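Local coordinates for protein V-type ATPase 116 kDa subunit (Meiothermus ruber, PDB 3RRK) that forms the cytoplasmic N-terminal domain of subunit I, a homolog of V-ATPase subunit a, and within the whole protein probably contributes to rotary, ATP-linked proton transport, at residues 52-57 / 272-277; 70-75 / 262-267; 102-107 / 254-259; 120-125 / 236-241; 278-283 / 308-313. One frame throughout, in Å; residues are numbered along the deposited sequence.

Contact 1: residues 52-57 / 272-277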
# COMPACT_ATOMS: atom_id res chain seq x y z
N TYR A 52 -15.00 4.12 -34.36
CA TYR A 52 -14.07 4.85 -33.50
C TYR A 52 -13.46 3.95 -32.41
O TYR A 52 -13.00 4.42 -31.37
CB TYR A 52 -14.75 6.08 -32.91
CG TYR A 52 -15.22 7.04 -33.98
CD1 TYR A 52 -14.33 7.92 -34.58
CD2 TYR A 52 -16.54 7.04 -34.41
CE1 TYR A 52 -14.75 8.79 -35.57
CE2 TYR A 52 -16.97 7.91 -35.41
CZ TYR A 52 -16.06 8.78 -35.98
OH TYR A 52 -16.47 9.65 -36.97
N ARG A 53 -13.45 2.65 -32.70
CA ARG A 53 -12.89 1.61 -31.84
C ARG A 53 -11.37 1.72 -31.82
O ARG A 53 -10.74 1.81 -32.88
CB ARG A 53 -13.30 0.26 -32.43
CG ARG A 53 -12.83 -0.98 -31.71
CD ARG A 53 -13.07 -2.18 -32.61
NE ARG A 53 -13.12 -3.45 -31.89
CZ ARG A 53 -12.06 -4.21 -31.61
NH1 ARG A 53 -10.85 -3.81 -31.97
NH2 ARG A 53 -12.22 -5.35 -30.95
N LEU A 54 -10.77 1.72 -30.63
CA LEU A 54 -9.32 1.85 -30.49
C LEU A 54 -8.57 0.74 -31.21
O LEU A 54 -8.96 -0.43 -31.12
CB LEU A 54 -8.93 1.80 -29.01
CG LEU A 54 -9.38 2.92 -28.08
CD1 LEU A 54 -8.95 2.63 -26.67
CD2 LEU A 54 -8.81 4.25 -28.54
N SER A 55 -7.48 1.08 -31.91
CA SER A 55 -6.62 0.07 -32.55
C SER A 55 -5.77 -0.68 -31.52
O SER A 55 -5.56 -0.18 -30.41
CB SER A 55 -5.72 0.69 -33.62
OG SER A 55 -4.77 1.60 -33.08
N PRO A 56 -5.29 -1.88 -31.87
CA PRO A 56 -4.40 -2.58 -30.95
C PRO A 56 -3.32 -1.64 -30.48
O PRO A 56 -2.96 -1.60 -29.31
CB PRO A 56 -3.80 -3.68 -31.82
CG PRO A 56 -4.89 -3.97 -32.83
CD PRO A 56 -5.66 -2.69 -33.03
N THR A 57 -2.83 -0.83 -31.41
CA THR A 57 -1.84 0.18 -31.09
C THR A 57 -2.30 1.22 -30.07
O THR A 57 -1.57 1.52 -29.12
CB THR A 57 -1.32 0.84 -32.37
OG1 THR A 57 -0.54 -0.12 -33.10
CG2 THR A 57 -0.46 2.03 -32.05
N ALA A 272 -8.40 9.16 -19.39
CA ALA A 272 -9.77 9.60 -19.64
C ALA A 272 -10.04 9.79 -21.12
O ALA A 272 -11.09 9.43 -21.64
CB ALA A 272 -10.08 10.89 -18.88
N ARG A 273 -9.06 10.38 -21.79
CA ARG A 273 -9.20 10.68 -23.20
C ARG A 273 -9.32 9.38 -23.99
O ARG A 273 -10.21 9.23 -24.83
CB ARG A 273 -7.99 11.50 -23.65
CG ARG A 273 -7.91 11.84 -25.11
CD ARG A 273 -6.70 12.75 -25.33
NE ARG A 273 -6.62 13.75 -24.27
CZ ARG A 273 -5.51 14.41 -23.94
NH1 ARG A 273 -4.38 14.19 -24.58
NH2 ARG A 273 -5.54 15.30 -22.95
N TYR A 274 -8.45 8.43 -23.70
CA TYR A 274 -8.48 7.14 -24.39
C TYR A 274 -9.72 6.35 -24.07
O TYR A 274 -10.33 5.78 -24.96
CB TYR A 274 -7.25 6.30 -24.04
CG TYR A 274 -6.05 6.59 -24.89
CD1 TYR A 274 -5.75 5.82 -26.01
CD2 TYR A 274 -5.21 7.65 -24.59
CE1 TYR A 274 -4.65 6.10 -26.79
CE2 TYR A 274 -4.12 7.94 -25.37
CZ TYR A 274 -3.84 7.17 -26.46
OH TYR A 274 -2.73 7.47 -27.22
N LYS A 275 -10.10 6.29 -22.80
CA LYS A 275 -11.29 5.55 -22.42
C LYS A 275 -12.55 6.15 -23.06
O LYS A 275 -13.36 5.43 -23.66
CB LYS A 275 -11.44 5.43 -20.89
CG LYS A 275 -10.49 4.41 -20.24
CD LYS A 275 -11.01 3.92 -18.88
CE LYS A 275 -9.96 3.14 -18.08
NZ LYS A 275 -9.76 1.72 -18.51
N ALA A 276 -12.70 7.47 -22.95
CA ALA A 276 -13.85 8.17 -23.54
C ALA A 276 -14.12 7.67 -24.95
O ALA A 276 -15.23 7.25 -25.29
CB ALA A 276 -13.61 9.67 -23.56
N VAL A 277 -13.10 7.75 -25.78
CA VAL A 277 -13.19 7.23 -27.13
C VAL A 277 -13.65 5.78 -27.17
O VAL A 277 -14.52 5.42 -27.97
CB VAL A 277 -11.83 7.34 -27.84
CG1 VAL A 277 -11.90 6.74 -29.23
CG2 VAL A 277 -11.39 8.79 -27.88
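Y52 and V277 bring the two backbones nearest each other, their CA atoms 6.9 Å apart, where an extended run of chain passes alongside a turn of the long helix 224-281. The run is the lead-in to helix 56-79 in the proximal lobe, and it starts that helix with a capping box: S55 is the N-cap, its side chain caps a backbone N of the first turn, and E58 OE1 returns a hydrogen bond to S55 N.

The side-chain contact is apolar and rests mostly on L54, which is buried. Its CG stands anti to its own carbonyl carbon (chi1 -66°), and this delivers both methyls to the helix. L54 CD1 lies over the backbone at 3.8 Å from Y274 O, while L54 CD2 approaches V277 CG1 to 4.0 Å, the two side chains meeting at a slant. The same CD2 methyl also comes to 4.3 Å from Y274 CD1, obliquely to the ring. Y274 lays its ring towards helix 56-79, touching E58 and L62, and its OH is hydrogen-bonded to E61, so the ring is held at its far end as well as beside L54.

Y52 contributes through its backbone. Its ring leads off to K16 and I18 of strand 15-21, leaving the carbonyl turned to the helix. V277 holds CG1 anti to its backbone N (chi1 177°), and that branch meets both L54 and the loop backbone: V277 CG1 lies 3.3 Å from Y52 O.

Contact 2: residues 70-75 / 262-267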
# COMPACT_ATOMS: atom_id res chain seq x y z
N SER A 70 -0.43 4.66 -12.36
CA SER A 70 -0.21 3.81 -11.20
C SER A 70 1.19 3.96 -10.58
O SER A 70 1.33 3.99 -9.37
CB SER A 70 -0.51 2.36 -11.57
OG SER A 70 0.32 1.48 -10.86
N GLN A 71 2.22 4.09 -11.40
CA GLN A 71 3.58 4.25 -10.88
C GLN A 71 3.83 5.60 -10.22
O GLN A 71 4.60 5.69 -9.26
CB GLN A 71 4.62 4.05 -11.98
CG GLN A 71 4.82 2.63 -12.43
CD GLN A 71 5.48 2.55 -13.81
OE1 GLN A 71 5.13 1.69 -14.61
NE2 GLN A 71 6.41 3.46 -14.09
N ALA A 72 3.23 6.65 -10.77
CA ALA A 72 3.35 7.96 -10.15
C ALA A 72 2.61 7.98 -8.80
O ALA A 72 3.15 8.47 -7.81
CB ALA A 72 2.85 9.05 -11.08
N GLU A 73 1.39 7.44 -8.76
CA GLU A 73 0.67 7.35 -7.49
C GLU A 73 1.52 6.62 -6.46
O GLU A 73 1.77 7.12 -5.37
CB GLU A 73 -0.68 6.66 -7.64
CG GLU A 73 -1.77 7.61 -8.14
CD GLU A 73 -3.12 6.93 -8.42
OE1 GLU A 73 -3.21 5.67 -8.35
OE2 GLU A 73 -4.10 7.66 -8.70
N GLN A 74 1.97 5.43 -6.82
CA GLN A 74 2.78 4.65 -5.90
C GLN A 74 3.98 5.47 -5.41
O GLN A 74 4.25 5.50 -4.22
CB GLN A 74 3.18 3.31 -6.54
CG GLN A 74 4.27 2.53 -5.81
CD GLN A 74 5.67 2.78 -6.39
OE1 GLN A 74 6.57 3.25 -5.69
NE2 GLN A 74 5.85 2.47 -7.68
N SER A 75 4.65 6.18 -6.31
CA SER A 75 5.80 7.00 -5.92
C SER A 75 5.43 8.16 -4.99
O SER A 75 6.12 8.40 -4.00
CB SER A 75 6.57 7.51 -7.14
OG SER A 75 6.94 6.42 -7.98
N ALA A 262 3.27 16.32 -12.08
CA ALA A 262 2.99 16.69 -13.47
C ALA A 262 2.79 15.47 -14.38
O ALA A 262 2.08 15.57 -15.39
CB ALA A 262 4.10 17.54 -13.99
N LEU A 263 3.44 14.36 -14.06
CA LEU A 263 3.29 13.12 -14.82
C LEU A 263 1.92 12.52 -14.53
O LEU A 263 1.19 12.11 -15.43
CB LEU A 263 4.37 12.11 -14.42
CG LEU A 263 5.77 12.48 -14.92
CD1 LEU A 263 6.88 11.91 -14.02
CD2 LEU A 263 5.95 12.09 -16.39
N TRP A 264 1.59 12.47 -13.25
CA TRP A 264 0.33 11.92 -12.83
C TRP A 264 -0.78 12.66 -13.54
O TRP A 264 -1.71 12.06 -14.10
CB TRP A 264 0.20 12.08 -11.32
CG TRP A 264 -1.09 11.54 -10.79
CD1 TRP A 264 -1.39 10.24 -10.50
CD2 TRP A 264 -2.28 12.30 -10.49
NE1 TRP A 264 -2.67 10.14 -10.03
CE2 TRP A 264 -3.24 11.39 -10.02
CE3 TRP A 264 -2.60 13.66 -10.57
CZ2 TRP A 264 -4.53 11.79 -9.63
CZ3 TRP A 264 -3.88 14.06 -10.18
CH2 TRP A 264 -4.82 13.13 -9.72
N THR A 265 -0.67 13.98 -13.52
CA THR A 265 -1.69 14.83 -14.07
C THR A 265 -1.87 14.57 -15.56
O THR A 265 -2.96 14.23 -16.03
CB THR A 265 -1.36 16.28 -13.77
OG1 THR A 265 -1.32 16.45 -12.35
CG2 THR A 265 -2.41 17.21 -14.34
N ARG A 266 -0.80 14.70 -16.32
CA ARG A 266 -0.91 14.42 -17.75
C ARG A 266 -1.52 13.03 -18.01
O ARG A 266 -2.35 12.87 -18.92
CB ARG A 266 0.46 14.56 -18.40
CG ARG A 266 0.59 13.95 -19.77
CD ARG A 266 -0.10 14.76 -20.83
NE ARG A 266 0.08 14.19 -22.16
CZ ARG A 266 1.21 14.25 -22.86
NH1 ARG A 266 2.29 14.86 -22.36
NH2 ARG A 266 1.26 13.69 -24.07
N ALA A 267 -1.12 12.03 -17.22
CA ALA A 267 -1.56 10.66 -17.45
C ALA A 267 -3.02 10.42 -17.07
O ALA A 267 -3.74 9.75 -17.78
CB ALA A 267 -0.63 9.65 -16.75
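A72 faces W264 where helices 56-79 and 224-281 pack antiparallel in the elongated helical part of the domain, the two CA atoms lying 5.7 Å apart. The small residue allows that approach: A72 CB rests against W264 CB at 4.0 Å, beside the root of the indole and near the ring plane.

One residue on, E73 runs out extended beyond CG and crosses W264 obliquely. W264 has CG anti to its backbone N (chi1 179°), which swings the pyrrole edge round to the glutamate. W264 NE1 donates to E73 OE2 at 3.2 Å, with an N-H...O angle of 168°. The oxygen sits in the ring plane and is met on its anti side, 27° out of the carboxylate plane. E73 CG runs alongside the pyrrole side, 3.6 Å from W264 CD1. With an alanine here in place of E73, the indole N-H is likely to lose its acceptor and the ring to be less firmly fixed in rotation.

At S75 the chain has turned away from W264. S75 OG donates to Q71 O at 2.8 Å, and S75 N reaches the same oxygen from the other face of its carbonyl plane.

Helix 56-79 is flanked by helix 94-138, which Q71 and S75 touch at L101, R102 and A105. W264 leans on T83 and P85 of the loop between these two helices, while A267 packs back on W65, V68 and V69.

Contact 3: residues 102-107 / 254-259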
# COMPACT_ATOMS: atom_id res chain seq x y z
N ARG A 102 10.50 5.63 -14.66
CA ARG A 102 10.94 4.29 -14.28
C ARG A 102 11.96 4.28 -13.15
O ARG A 102 11.79 3.59 -12.15
CB ARG A 102 11.47 3.51 -15.48
CG ARG A 102 10.50 2.48 -16.00
CD ARG A 102 10.68 1.14 -15.31
NE ARG A 102 10.69 1.23 -13.85
CZ ARG A 102 9.64 1.00 -13.07
NH1 ARG A 102 9.77 1.10 -11.76
NH2 ARG A 102 8.45 0.69 -13.59
N PRO A 103 13.04 5.06 -13.30
CA PRO A 103 14.07 5.06 -12.27
C PRO A 103 13.52 5.54 -10.94
O PRO A 103 13.84 4.99 -9.88
CB PRO A 103 15.09 6.08 -12.80
CG PRO A 103 14.80 6.20 -14.25
CD PRO A 103 13.34 6.02 -14.37
N VAL A 104 12.71 6.60 -11.00
CA VAL A 104 12.09 7.18 -9.82
C VAL A 104 11.12 6.22 -9.14
O VAL A 104 11.12 6.08 -7.92
CB VAL A 104 11.34 8.47 -10.20
CG1 VAL A 104 10.51 8.97 -9.03
CG2 VAL A 104 12.32 9.53 -10.67
N ALA A 105 10.28 5.56 -9.92
CA ALA A 105 9.34 4.60 -9.37
C ALA A 105 10.04 3.38 -8.73
O ALA A 105 9.62 2.88 -7.68
CB ALA A 105 8.36 4.16 -10.44
N SER A 106 11.11 2.91 -9.36
CA SER A 106 11.89 1.81 -8.80
C SER A 106 12.55 2.20 -7.48
O SER A 106 12.54 1.44 -6.52
CB SER A 106 12.93 1.33 -9.80
OG SER A 106 12.30 0.53 -10.78
N ARG A 107 13.13 3.39 -7.43
CA ARG A 107 13.76 3.83 -6.20
C ARG A 107 12.73 4.02 -5.12
O ARG A 107 12.97 3.67 -3.97
CB ARG A 107 14.55 5.12 -6.41
CG ARG A 107 16.02 4.89 -6.73
CD ARG A 107 16.65 6.16 -7.27
NE ARG A 107 16.77 7.21 -6.26
CZ ARG A 107 16.62 8.51 -6.51
NH1 ARG A 107 16.31 8.94 -7.74
NH2 ARG A 107 16.77 9.40 -5.52
N ARG A 254 12.61 16.06 -3.13
CA ARG A 254 13.15 17.30 -3.64
C ARG A 254 13.51 17.20 -5.12
O ARG A 254 13.27 18.12 -5.89
CB ARG A 254 14.35 17.75 -2.81
CG ARG A 254 14.02 18.02 -1.35
CD ARG A 254 15.16 18.75 -0.64
NE ARG A 254 16.36 17.93 -0.60
CZ ARG A 254 16.67 17.09 0.38
NH1 ARG A 254 15.87 16.96 1.42
NH2 ARG A 254 17.79 16.38 0.31
N GLU A 255 14.08 16.07 -5.53
CA GLU A 255 14.54 15.95 -6.90
C GLU A 255 13.40 15.72 -7.87
O GLU A 255 13.45 16.14 -9.03
CB GLU A 255 15.53 14.80 -7.02
CG GLU A 255 16.85 15.00 -6.30
CD GLU A 255 17.70 13.73 -6.30
OE1 GLU A 255 17.14 12.63 -6.55
OE2 GLU A 255 18.93 13.85 -6.06
N SER A 256 12.36 15.04 -7.41
CA SER A 256 11.39 14.47 -8.33
C SER A 256 9.91 14.62 -7.94
O SER A 256 9.03 14.22 -8.71
CB SER A 256 11.71 12.98 -8.56
OG SER A 256 12.73 12.83 -9.52
N GLY A 257 9.63 15.15 -6.75
CA GLY A 257 8.26 15.31 -6.30
C GLY A 257 7.37 16.04 -7.30
O GLY A 257 6.29 15.57 -7.67
N GLU A 258 7.83 17.20 -7.76
CA GLU A 258 7.05 18.01 -8.68
C GLU A 258 6.83 17.33 -10.04
O GLU A 258 5.74 17.40 -10.61
CB GLU A 258 7.68 19.41 -8.85
CG GLU A 258 7.01 20.27 -9.89
CD GLU A 258 7.81 21.52 -10.22
OE1 GLU A 258 9.05 21.47 -10.06
OE2 GLU A 258 7.20 22.53 -10.65
N ALA A 259 7.86 16.68 -10.56
CA ALA A 259 7.74 15.98 -11.84
C ALA A 259 6.70 14.87 -11.76
O ALA A 259 5.95 14.63 -12.71
CB ALA A 259 9.07 15.43 -12.28
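V104 and S256 make the van der Waals part of this contact. V104 CG2 points at the serine hydroxyl, 3.5 Å from S256 OG, and the same methyl lies 4.1 Å from S256 CB. The branch that does the touching is the one anti to the V104 carbonyl carbon; V104 itself is buried and also rests on L260, one turn further along the partner helix.

The two helices, 94-138 and 224-281, run antiparallel here, within the elongated helical bar that joins the two alpha/beta lobes of this domain. Each departs from regular helix at this level. P103 has no backbone N-H to give, and on the other side E258 N and A259 N lack their bonds to the preceding turn, just after S256.

The ionic part lies one helical turn away from V104, towards the exposed side. R107 NH2 and E255 OE1 form a salt bridge at 3.4 Å, a weak hydrogen bond though fairly straight at 160°. The oxygen comes to the edge of the guanidinium, near its plane. R107 NH1 stands further off, 4.0 Å from E255 OE1. The carboxylate and guanidinium planes are turned 67° apart, so the groups do not pair side by side through two bonds. R107 bends at chi3 (69°), whereas E255 runs out extended beyond CG to meet it. The R107 side chain also touches L252.

Contact 4: residues 120-125 / 236-241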
# COMPACT_ATOMS: atom_id res chain seq x y z
N GLU A 120 8.55 -1.32 11.23
CA GLU A 120 7.87 -2.47 11.83
C GLU A 120 8.83 -3.18 12.78
O GLU A 120 8.42 -3.74 13.80
CB GLU A 120 7.38 -3.44 10.75
CG GLU A 120 5.87 -3.42 10.49
CD GLU A 120 5.37 -2.20 9.69
OE1 GLU A 120 4.96 -1.19 10.32
OE2 GLU A 120 5.35 -2.26 8.43
N GLU A 121 10.11 -3.16 12.43
CA GLU A 121 11.15 -3.79 13.23
C GLU A 121 11.29 -3.07 14.57
O GLU A 121 11.25 -3.68 15.64
CB GLU A 121 12.48 -3.75 12.45
CG GLU A 121 13.50 -4.88 12.76
CD GLU A 121 14.63 -4.97 11.72
OE1 GLU A 121 14.95 -3.95 11.06
OE2 GLU A 121 15.19 -6.07 11.55
N ILE A 122 11.45 -1.76 14.49
CA ILE A 122 11.58 -0.91 15.66
C ILE A 122 10.38 -1.00 16.60
O ILE A 122 10.53 -1.00 17.82
CB ILE A 122 11.82 0.53 15.24
CG1 ILE A 122 13.17 0.64 14.53
CG2 ILE A 122 11.79 1.45 16.42
CD1 ILE A 122 13.41 2.00 13.88
N GLN A 123 9.18 -1.08 16.03
CA GLN A 123 7.98 -1.22 16.85
C GLN A 123 7.90 -2.58 17.55
O GLN A 123 7.53 -2.67 18.71
CB GLN A 123 6.73 -0.96 16.02
CG GLN A 123 6.63 0.47 15.52
CD GLN A 123 5.54 0.67 14.48
OE1 GLN A 123 4.60 -0.11 14.41
NE2 GLN A 123 5.67 1.72 13.68
N THR A 124 8.24 -3.64 16.82
CA THR A 124 8.35 -4.98 17.40
C THR A 124 9.26 -4.96 18.62
O THR A 124 8.92 -5.46 19.69
CB THR A 124 8.96 -5.96 16.41
OG1 THR A 124 8.15 -6.04 15.24
CG2 THR A 124 9.07 -7.32 17.03
N ILE A 125 10.45 -4.40 18.43
CA ILE A 125 11.39 -4.28 19.52
C ILE A 125 10.80 -3.45 20.66
O ILE A 125 11.12 -3.69 21.82
CB ILE A 125 12.72 -3.68 19.03
CG1 ILE A 125 13.46 -4.71 18.16
CG2 ILE A 125 13.58 -3.24 20.20
CD1 ILE A 125 14.61 -4.15 17.36
N ARG A 236 20.13 -0.99 18.11
CA ARG A 236 21.23 -0.04 17.99
C ARG A 236 21.39 0.38 16.53
O ARG A 236 21.70 1.54 16.25
CB ARG A 236 22.54 -0.66 18.50
CG ARG A 236 23.63 0.35 18.82
CD ARG A 236 24.95 -0.31 19.19
NE ARG A 236 25.59 -0.98 18.06
CZ ARG A 236 25.57 -2.29 17.85
NH1 ARG A 236 24.96 -3.09 18.72
NH2 ARG A 236 26.17 -2.81 16.79
N LEU A 237 21.16 -0.55 15.62
CA LEU A 237 21.38 -0.30 14.20
C LEU A 237 20.17 0.30 13.47
O LEU A 237 20.32 1.21 12.65
CB LEU A 237 21.85 -1.57 13.49
CG LEU A 237 23.15 -2.20 14.01
CD1 LEU A 237 23.47 -3.51 13.30
CD2 LEU A 237 24.31 -1.22 13.91
N ALA A 238 18.97 -0.20 13.78
CA ALA A 238 17.79 0.15 13.00
C ALA A 238 17.52 1.65 12.97
O ALA A 238 17.31 2.22 11.90
CB ALA A 238 16.56 -0.61 13.49
N PRO A 239 17.51 2.29 14.14
CA PRO A 239 17.13 3.71 14.14
C PRO A 239 18.02 4.55 13.23
O PRO A 239 17.55 5.52 12.65
CB PRO A 239 17.33 4.11 15.60
CG PRO A 239 17.14 2.83 16.36
CD PRO A 239 17.76 1.78 15.49
N GLU A 240 19.28 4.17 13.09
CA GLU A 240 20.17 4.94 12.24
C GLU A 240 19.99 4.58 10.77
O GLU A 240 20.11 5.43 9.89
CB GLU A 240 21.62 4.80 12.68
CG GLU A 240 22.62 5.55 11.79
CD GLU A 240 22.35 7.05 11.69
OE1 GLU A 240 21.88 7.65 12.68
OE2 GLU A 240 22.60 7.63 10.60
N GLU A 241 19.69 3.31 10.49
CA GLU A 241 19.43 2.91 9.12
C GLU A 241 18.17 3.60 8.61
O GLU A 241 18.05 3.88 7.42
CB GLU A 241 19.28 1.38 9.01
CG GLU A 241 20.50 0.60 9.44
CD GLU A 241 20.25 -0.89 9.58
OE1 GLU A 241 19.34 -1.42 8.92
OE2 GLU A 241 20.99 -1.53 10.36
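I122 lays the CG1-CD1 arm of its side chain over A238, with I122 CG1 3.8 Å from A238 CB. This is an antiparallel helix-helix contact between the long helices 94-138 and 224-281: the axes of the short segments 120-125 and 236-241 cross at -144° and approach to 9.9 Å. A238 is buried beneath that arm and touches L118 as well.

With chi1 at -66°, I122 carries CG1 anti to its carbonyl carbon and out towards helix 224-281; the I122 side chain also touches L242 on that helix. Beside A238 the partner helix is irregular: P239 has no N-H to give, and E240 N also lacks a bond to the turn before.

E121 brings its carboxylate to the margin of the alanine. Its charge is met by R234, a turn before A238: R234 NE forms a salt bridge with E121 OE2, and R234 NH2 another with E241 OE1. The arginine would therefore offset the like charges of E121 OE1 and E241 OE1, which stand 5.5 Å apart without touching. Further along the arm of I122, its terminal methyl reaches past the alanine to the proline backbone, I122 CD1 lying 4.1 Å from P239 CA.

Contact 5: residues 278-283 / 308-313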
# COMPACT_ATOMS: atom_id res chain seq x y z
N ALA A 278 -13.08 4.95 -26.30
CA ALA A 278 -13.41 3.52 -26.30
C ALA A 278 -14.84 3.25 -25.85
O ALA A 278 -15.54 2.43 -26.45
CB ALA A 278 -12.42 2.74 -25.43
N ASP A 279 -15.26 3.95 -24.81
CA ASP A 279 -16.61 3.80 -24.27
C ASP A 279 -17.64 4.30 -25.28
O ASP A 279 -18.64 3.64 -25.55
CB ASP A 279 -16.76 4.57 -22.96
CG ASP A 279 -15.83 4.07 -21.88
OD1 ASP A 279 -15.24 2.97 -22.05
OD2 ASP A 279 -15.71 4.77 -20.86
N MET A 280 -17.39 5.48 -25.81
CA MET A 280 -18.20 6.02 -26.89
C MET A 280 -18.39 5.00 -28.00
O MET A 280 -19.51 4.66 -28.35
CB MET A 280 -17.55 7.28 -27.43
CG MET A 280 -18.27 7.90 -28.60
SD MET A 280 -17.38 9.37 -29.10
CE MET A 280 -17.49 10.31 -27.59
N ALA A 281 -17.29 4.50 -28.54
CA ALA A 281 -17.33 3.50 -29.62
C ALA A 281 -18.03 2.22 -29.19
O ALA A 281 -18.48 1.44 -30.03
CB ALA A 281 -15.92 3.19 -30.13
N ALA A 282 -18.11 1.99 -27.88
CA ALA A 282 -18.74 0.78 -27.34
C ALA A 282 -20.24 0.98 -27.13
O ALA A 282 -20.89 0.19 -26.45
CB ALA A 282 -18.06 0.37 -26.04
N GLY A 283 -20.78 2.05 -27.71
CA GLY A 283 -22.18 2.40 -27.54
C GLY A 283 -22.58 2.55 -26.09
O GLY A 283 -23.73 2.29 -25.72
N LEU A 308 -20.48 15.38 -17.54
CA LEU A 308 -21.27 14.13 -17.71
C LEU A 308 -21.12 13.52 -19.11
O LEU A 308 -21.70 12.47 -19.42
CB LEU A 308 -22.77 14.38 -17.46
CG LEU A 308 -23.32 14.99 -16.17
CD1 LEU A 308 -23.28 16.52 -16.21
CD2 LEU A 308 -24.75 14.51 -15.94
N ARG A 309 -20.34 14.20 -19.95
CA ARG A 309 -20.24 13.90 -21.37
C ARG A 309 -18.78 13.75 -21.73
O ARG A 309 -17.90 14.24 -21.02
CB ARG A 309 -20.77 15.08 -22.16
CG ARG A 309 -19.93 16.33 -21.89
CD ARG A 309 -20.33 17.51 -22.75
NE ARG A 309 -19.68 17.51 -24.06
CZ ARG A 309 -18.69 18.32 -24.43
NH1 ARG A 309 -18.21 19.23 -23.58
NH2 ARG A 309 -18.17 18.24 -25.65
N ASP A 310 -18.51 13.09 -22.84
CA ASP A 310 -17.15 13.07 -23.38
C ASP A 310 -17.12 13.34 -24.88
O ASP A 310 -17.93 12.82 -25.64
CB ASP A 310 -16.41 11.78 -23.02
CG ASP A 310 -17.31 10.56 -23.04
OD1 ASP A 310 -17.64 10.06 -24.14
OD2 ASP A 310 -17.67 10.09 -21.94
N GLN A 311 -16.19 14.18 -25.28
CA GLN A 311 -16.04 14.54 -26.67
C GLN A 311 -14.80 13.88 -27.23
O GLN A 311 -14.09 13.18 -26.51
CB GLN A 311 -15.92 16.06 -26.80
CG GLN A 311 -14.50 16.61 -26.62
CD GLN A 311 -14.15 16.93 -25.17
OE1 GLN A 311 -14.86 16.55 -24.24
NE2 GLN A 311 -13.04 17.65 -24.98
N ILE A 312 -14.56 14.07 -28.52
CA ILE A 312 -13.22 13.93 -29.10
C ILE A 312 -13.13 14.84 -30.31
O ILE A 312 -13.84 14.64 -31.31
CB ILE A 312 -12.82 12.47 -29.48
CG1 ILE A 312 -11.43 12.45 -30.12
CG2 ILE A 312 -13.82 11.83 -30.43
CD1 ILE A 312 -11.03 11.13 -30.74
N VAL A 313 -12.29 15.87 -30.21
CA VAL A 313 -12.08 16.78 -31.32
C VAL A 313 -11.24 16.09 -32.39
O VAL A 313 -10.50 15.15 -32.09
CB VAL A 313 -11.45 18.12 -30.87
CG1 VAL A 313 -11.70 19.21 -31.93
CG2 VAL A 313 -12.03 18.57 -29.53
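A Schellman motif closes helix 224-281 just past M280, the residue that joins this helix end to D310 on an outer strand of the four-stranded antiparallel sheet. G283, with positive phi, is the C-prime residue: G283 N bonds to M280 O at 3.0 Å, and K284 N reaches back to D279 O. Within the sheet, strand 310-313 pairs with strand 15-21, D310 bonding through the backbone with A20 and I312 with I18.

M280 carries the contact almost alone. It leaves the helix straight, CG anti to the backbone N (chi1 177°) and the next bond extended too, then bends at chi3 (-60°). The bend turns the methyl onto the strand, where M280 CE comes to 3.2 Å from D310 O. The same methyl is 3.5 Å from D310 OD1, while M280 CE to Q311 C is a looser 4.5 Å. The methionine and aspartate side chains run past each other in opposite directions. M280 also rests on I18 of the neighbouring strand. One turn earlier in the helix, A276 touches D310 and V277 touches I312, which continues the seat of the helix on the sheet.

No hydrogen bond links the two segments. D279 OD2 and D310 OD2 lie 5.8 Å apart as like charges, which would if anything disfavour a closer approach. The join therefore depends on van der Waals contact of a flexible methionine, without directional bonds, and would probably tolerate small shifts of the helix end.

How the contacts relate
From the N terminus, the chain passes through the first strands and contact 1 opens at 52-57, followed by contact 2 at 70-75, contact 3 at 102-107 and contact 4 at 120-125. Helix 224-281 then runs back and closes them in reverse order, 4, 3, 2, 1, so the four loops nest and none cross; the distal three-stranded sheet lies within the innermost. Contact 5 opens afterwards and joins the end of that helix to strand 310-313. Contacts 1 and 5 adjoin at the proximal lobe, as L54 CD1 meets A278 CB at 3.7 Å. Contacts 2 and 3 touch mid-bar, while contacts 4 and 5 stand about 52 Å apart between centres.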